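Local coordinates for toxin protein (Yersinia entomophaga, PDB 6AQK), which probably acts as an ADP-ribosyltransferase toxin, transferring ADP-ribose from NAD+ to a target molecule through the C-terminal domain of RHS2, at residues A[157-168]-A[217-228]. Residues are numbered along the deposited sequence; the frame is centred on the assembly and turned at random.
Sequences SGKTIMWHFDLE and SHRYIIKARMLP
M226 reaches back along strand 161-167 to F165. Its CB lies 4.1 Å from L167 CD1, and its CG packs closer against that methyl, at 3.6 Å. A turn about CB-CG (chi2 -62°) folds SD obliquely beside the F165 ring, a Met-aromatic contact, 3.7 Å from F165 CD1. CE ends over the ring centre, 3.6 Å from the F165 centroid and 10° off the normal. On the same sheet face I222 CD1 makes a CH-pi contact over the six-membered ring of W163. Backbone hydrogen bonds run in both directions between the parallel strands, from M162 N to Y220 O (2.9 Å) through to E168 N, just past the strand, to M226 O. Before the strands, H218 ND1 donates to K159 O at 2.7 Å in the H218 ring plane. M162, from within strand 161-167, sets CB over one face of that ring; a water covers the opposite one. On the other sheet face R225 NE binds the anti lone pair of E168 OE2 (2.6 Å) in a salt bridge. In this probable ADP-ribosyltransferase domain, the two are the only parallel neighbours of a mixed five-stranded sheet: 101-106 flanks 161-167, 192-200 flanks the middle strand 220-226, and helix 115-124 packs on I161 and Y220.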
# COMPACT_ATOMS: atom_id res chain seq x y z
N SER A 157 2.05 13.67 -4.76
CA SER A 157 1.23 14.87 -5.03
C SER A 157 0.42 14.86 -6.32
O SER A 157 -0.60 15.56 -6.37
CB SER A 157 2.11 16.15 -5.00
OG SER A 157 2.98 16.07 -6.11
N GLY A 158 0.83 14.08 -7.32
CA GLY A 158 0.09 14.02 -8.54
C GLY A 158 -0.90 12.88 -8.67
O GLY A 158 -1.52 12.78 -9.69
N LYS A 159 -1.03 12.02 -7.64
CA LYS A 159 -1.91 10.85 -7.68
C LYS A 159 -3.34 11.19 -7.43
O LYS A 159 -3.66 12.09 -6.65
CB LYS A 159 -1.47 9.82 -6.62
CG LYS A 159 -0.07 9.34 -6.83
CD LYS A 159 -0.05 8.24 -7.82
CE LYS A 159 1.33 7.56 -7.93
NZ LYS A 159 2.27 8.55 -8.48
N THR A 160 -4.22 10.42 -8.07
CA THR A 160 -5.64 10.66 -7.98
C THR A 160 -6.18 10.46 -6.56
O THR A 160 -7.12 11.16 -6.11
CB THR A 160 -6.41 9.84 -9.04
OG1 THR A 160 -5.88 10.15 -10.33
CG2 THR A 160 -7.91 10.12 -9.03
N ILE A 161 -5.63 9.47 -5.85
CA ILE A 161 -6.10 9.12 -4.51
C ILE A 161 -4.94 9.38 -3.56
O ILE A 161 -3.78 9.02 -3.82
CB ILE A 161 -6.51 7.62 -4.46
CG1 ILE A 161 -7.64 7.40 -5.46
CG2 ILE A 161 -6.91 7.19 -3.05
CD1 ILE A 161 -7.92 5.98 -5.83
N MET A 162 -5.23 10.01 -2.44
CA MET A 162 -4.24 10.17 -1.40
C MET A 162 -4.79 9.60 -0.10
O MET A 162 -5.91 9.89 0.31
CB MET A 162 -3.83 11.62 -1.16
CG MET A 162 -2.65 11.76 -0.21
SD MET A 162 -2.28 13.47 0.36
CE MET A 162 -3.48 13.54 1.65
N TRP A 163 -3.99 8.80 0.58
CA TRP A 163 -4.29 8.41 1.93
C TRP A 163 -3.62 9.35 2.93
O TRP A 163 -2.49 9.76 2.76
CB TRP A 163 -3.73 7.02 2.22
CG TRP A 163 -4.04 5.90 1.27
CD1 TRP A 163 -3.56 5.72 0.01
CD2 TRP A 163 -4.83 4.69 1.57
NE1 TRP A 163 -3.99 4.52 -0.51
CE2 TRP A 163 -4.76 3.86 0.42
CE3 TRP A 163 -5.59 4.25 2.66
CZ2 TRP A 163 -5.38 2.62 0.36
CZ3 TRP A 163 -6.18 3.01 2.60
CH2 TRP A 163 -6.10 2.22 1.43
N HIS A 164 -4.33 9.64 4.01
CA HIS A 164 -3.79 10.41 5.10
C HIS A 164 -3.90 9.53 6.31
O HIS A 164 -5.00 9.28 6.82
CB HIS A 164 -4.58 11.70 5.30
CG HIS A 164 -4.07 12.54 6.41
ND1 HIS A 164 -4.74 13.65 6.86
CD2 HIS A 164 -2.96 12.43 7.17
CE1 HIS A 164 -4.05 14.21 7.84
NE2 HIS A 164 -2.95 13.49 8.04
N PHE A 165 -2.74 9.06 6.75
CA PHE A 165 -2.60 8.12 7.86
C PHE A 165 -2.29 8.84 9.15
O PHE A 165 -1.37 9.64 9.24
CB PHE A 165 -1.50 7.16 7.55
CG PHE A 165 -1.87 6.20 6.44
CD1 PHE A 165 -2.96 5.34 6.56
CD2 PHE A 165 -1.11 6.15 5.29
CE1 PHE A 165 -3.32 4.50 5.52
CE2 PHE A 165 -1.49 5.35 4.27
CZ PHE A 165 -2.53 4.50 4.38
N ASP A 166 -3.13 8.55 10.13
CA ASP A 166 -2.86 8.87 11.54
C ASP A 166 -2.19 7.66 12.20
O ASP A 166 -2.78 6.59 12.28
CB ASP A 166 -4.21 9.22 12.20
CG ASP A 166 -4.11 9.50 13.68
OD1 ASP A 166 -2.99 9.72 14.18
OD2 ASP A 166 -5.18 9.50 14.34
N LEU A 167 -0.97 7.86 12.67
CA LEU A 167 -0.21 6.74 13.25
C LEU A 167 -0.50 6.63 14.75
O LEU A 167 -0.14 7.48 15.46
CB LEU A 167 1.26 6.92 12.98
CG LEU A 167 1.75 6.36 11.66
CD1 LEU A 167 0.86 6.61 10.47
CD2 LEU A 167 3.19 6.79 11.41
N GLU A 168 -1.12 5.55 15.20
CA GLU A 168 -1.43 5.42 16.66
C GLU A 168 -0.14 4.91 17.33
O GLU A 168 0.61 4.16 16.71
CB GLU A 168 -2.52 4.40 16.91
CG GLU A 168 -3.91 4.87 16.47
CD GLU A 168 -5.02 3.89 16.90
OE1 GLU A 168 -4.76 2.75 17.40
OE2 GLU A 168 -6.19 4.27 16.72
N SER A 217 -4.36 17.78 -7.40
CA SER A 217 -4.52 16.60 -8.20
C SER A 217 -5.29 15.44 -7.57
O SER A 217 -5.74 14.57 -8.29
CB SER A 217 -3.16 16.11 -8.64
OG SER A 217 -2.37 17.14 -9.14
N HIS A 218 -5.49 15.42 -6.23
CA HIS A 218 -6.24 14.33 -5.61
C HIS A 218 -7.76 14.55 -5.80
O HIS A 218 -8.30 15.56 -5.41
CB HIS A 218 -5.93 14.25 -4.09
CG HIS A 218 -4.48 14.34 -3.76
ND1 HIS A 218 -3.53 13.61 -4.43
CD2 HIS A 218 -3.80 15.08 -2.84
CE1 HIS A 218 -2.33 13.89 -3.95
NE2 HIS A 218 -2.47 14.80 -2.99
N ARG A 219 -8.45 13.58 -6.34
CA ARG A 219 -9.92 13.58 -6.32
C ARG A 219 -10.48 12.87 -5.10
O ARG A 219 -11.65 13.07 -4.76
CB ARG A 219 -10.48 12.98 -7.66
CG ARG A 219 -9.89 13.62 -8.93
CD ARG A 219 -10.56 14.97 -9.27
NE ARG A 219 -10.37 16.09 -8.34
CZ ARG A 219 -9.29 16.89 -8.30
NH1 ARG A 219 -9.22 17.85 -7.39
NH2 ARG A 219 -8.24 16.73 -9.11
N TYR A 220 -9.71 11.98 -4.47
CA TYR A 220 -10.20 11.18 -3.35
C TYR A 220 -9.14 11.13 -2.23
O TYR A 220 -7.95 10.97 -2.50
CB TYR A 220 -10.50 9.72 -3.75
CG TYR A 220 -11.58 9.73 -4.76
CD1 TYR A 220 -12.89 9.88 -4.35
CD2 TYR A 220 -11.29 9.73 -6.11
CE1 TYR A 220 -13.91 9.98 -5.27
CE2 TYR A 220 -12.31 9.85 -7.08
CZ TYR A 220 -13.63 9.98 -6.62
OH TYR A 220 -14.71 10.11 -7.48
N ILE A 221 -9.61 11.34 -1.01
CA ILE A 221 -8.83 11.21 0.20
C ILE A 221 -9.36 10.09 1.07
O ILE A 221 -10.56 10.03 1.40
CB ILE A 221 -8.80 12.50 1.04
CG1 ILE A 221 -8.46 13.74 0.14
CG2 ILE A 221 -7.81 12.33 2.21
CD1 ILE A 221 -7.07 13.78 -0.51
N ILE A 222 -8.47 9.18 1.40
CA ILE A 222 -8.80 8.14 2.38
C ILE A 222 -8.10 8.50 3.68
O ILE A 222 -6.92 8.51 3.75
CB ILE A 222 -8.36 6.75 1.91
CG1 ILE A 222 -8.90 6.45 0.50
CG2 ILE A 222 -8.81 5.74 2.94
CD1 ILE A 222 -8.27 5.19 -0.08
N LYS A 223 -8.87 8.76 4.74
CA LYS A 223 -8.33 8.92 6.08
C LYS A 223 -8.43 7.58 6.82
O LYS A 223 -9.49 6.97 6.86
CB LYS A 223 -9.15 9.95 6.86
CG LYS A 223 -9.08 11.31 6.18
CD LYS A 223 -9.59 12.47 7.04
CE LYS A 223 -8.67 12.81 8.20
NZ LYS A 223 -9.43 13.77 9.09
N ALA A 224 -7.33 7.19 7.43
CA ALA A 224 -7.21 5.95 8.14
C ALA A 224 -6.23 6.05 9.28
O ALA A 224 -5.32 6.88 9.28
CB ALA A 224 -6.77 4.86 7.19
N ARG A 225 -6.39 5.15 10.26
CA ARG A 225 -5.53 5.06 11.40
C ARG A 225 -4.74 3.83 11.30
O ARG A 225 -5.29 2.79 10.97
CB ARG A 225 -6.35 4.98 12.69
CG ARG A 225 -7.43 6.04 12.78
CD ARG A 225 -8.30 5.93 14.05
NE ARG A 225 -7.55 6.01 15.31
CZ ARG A 225 -6.99 7.12 15.81
NH1 ARG A 225 -7.05 8.28 15.17
NH2 ARG A 225 -6.34 7.06 16.97
N MET A 226 -3.43 3.95 11.53
CA MET A 226 -2.57 2.74 11.54
C MET A 226 -2.59 2.22 13.00
O MET A 226 -2.31 2.95 13.89
CB MET A 226 -1.17 3.09 11.08
CG MET A 226 -1.13 3.66 9.67
SD MET A 226 -1.74 2.43 8.49
CE MET A 226 -0.62 2.63 7.10
N LEU A 227 -2.98 0.98 13.18
CA LEU A 227 -3.27 0.41 14.52
C LEU A 227 -2.07 -0.35 15.04
O LEU A 227 -1.22 -0.77 14.23
CB LEU A 227 -4.45 -0.57 14.43
CG LEU A 227 -5.75 -0.03 13.78
CD1 LEU A 227 -6.87 -1.07 13.68
CD2 LEU A 227 -6.20 1.19 14.55
N PRO A 228 -2.03 -0.55 16.37
CA PRO A 228 -0.89 -1.19 16.99
C PRO A 228 -0.73 -2.59 16.52
O PRO A 228 -1.72 -3.23 16.12
CB PRO A 228 -1.15 -1.10 18.50
CG PRO A 228 -2.15 -0.02 18.67
CD PRO A 228 -2.95 0.04 17.38
O HOH W 1 -2.51 16.96 -5.52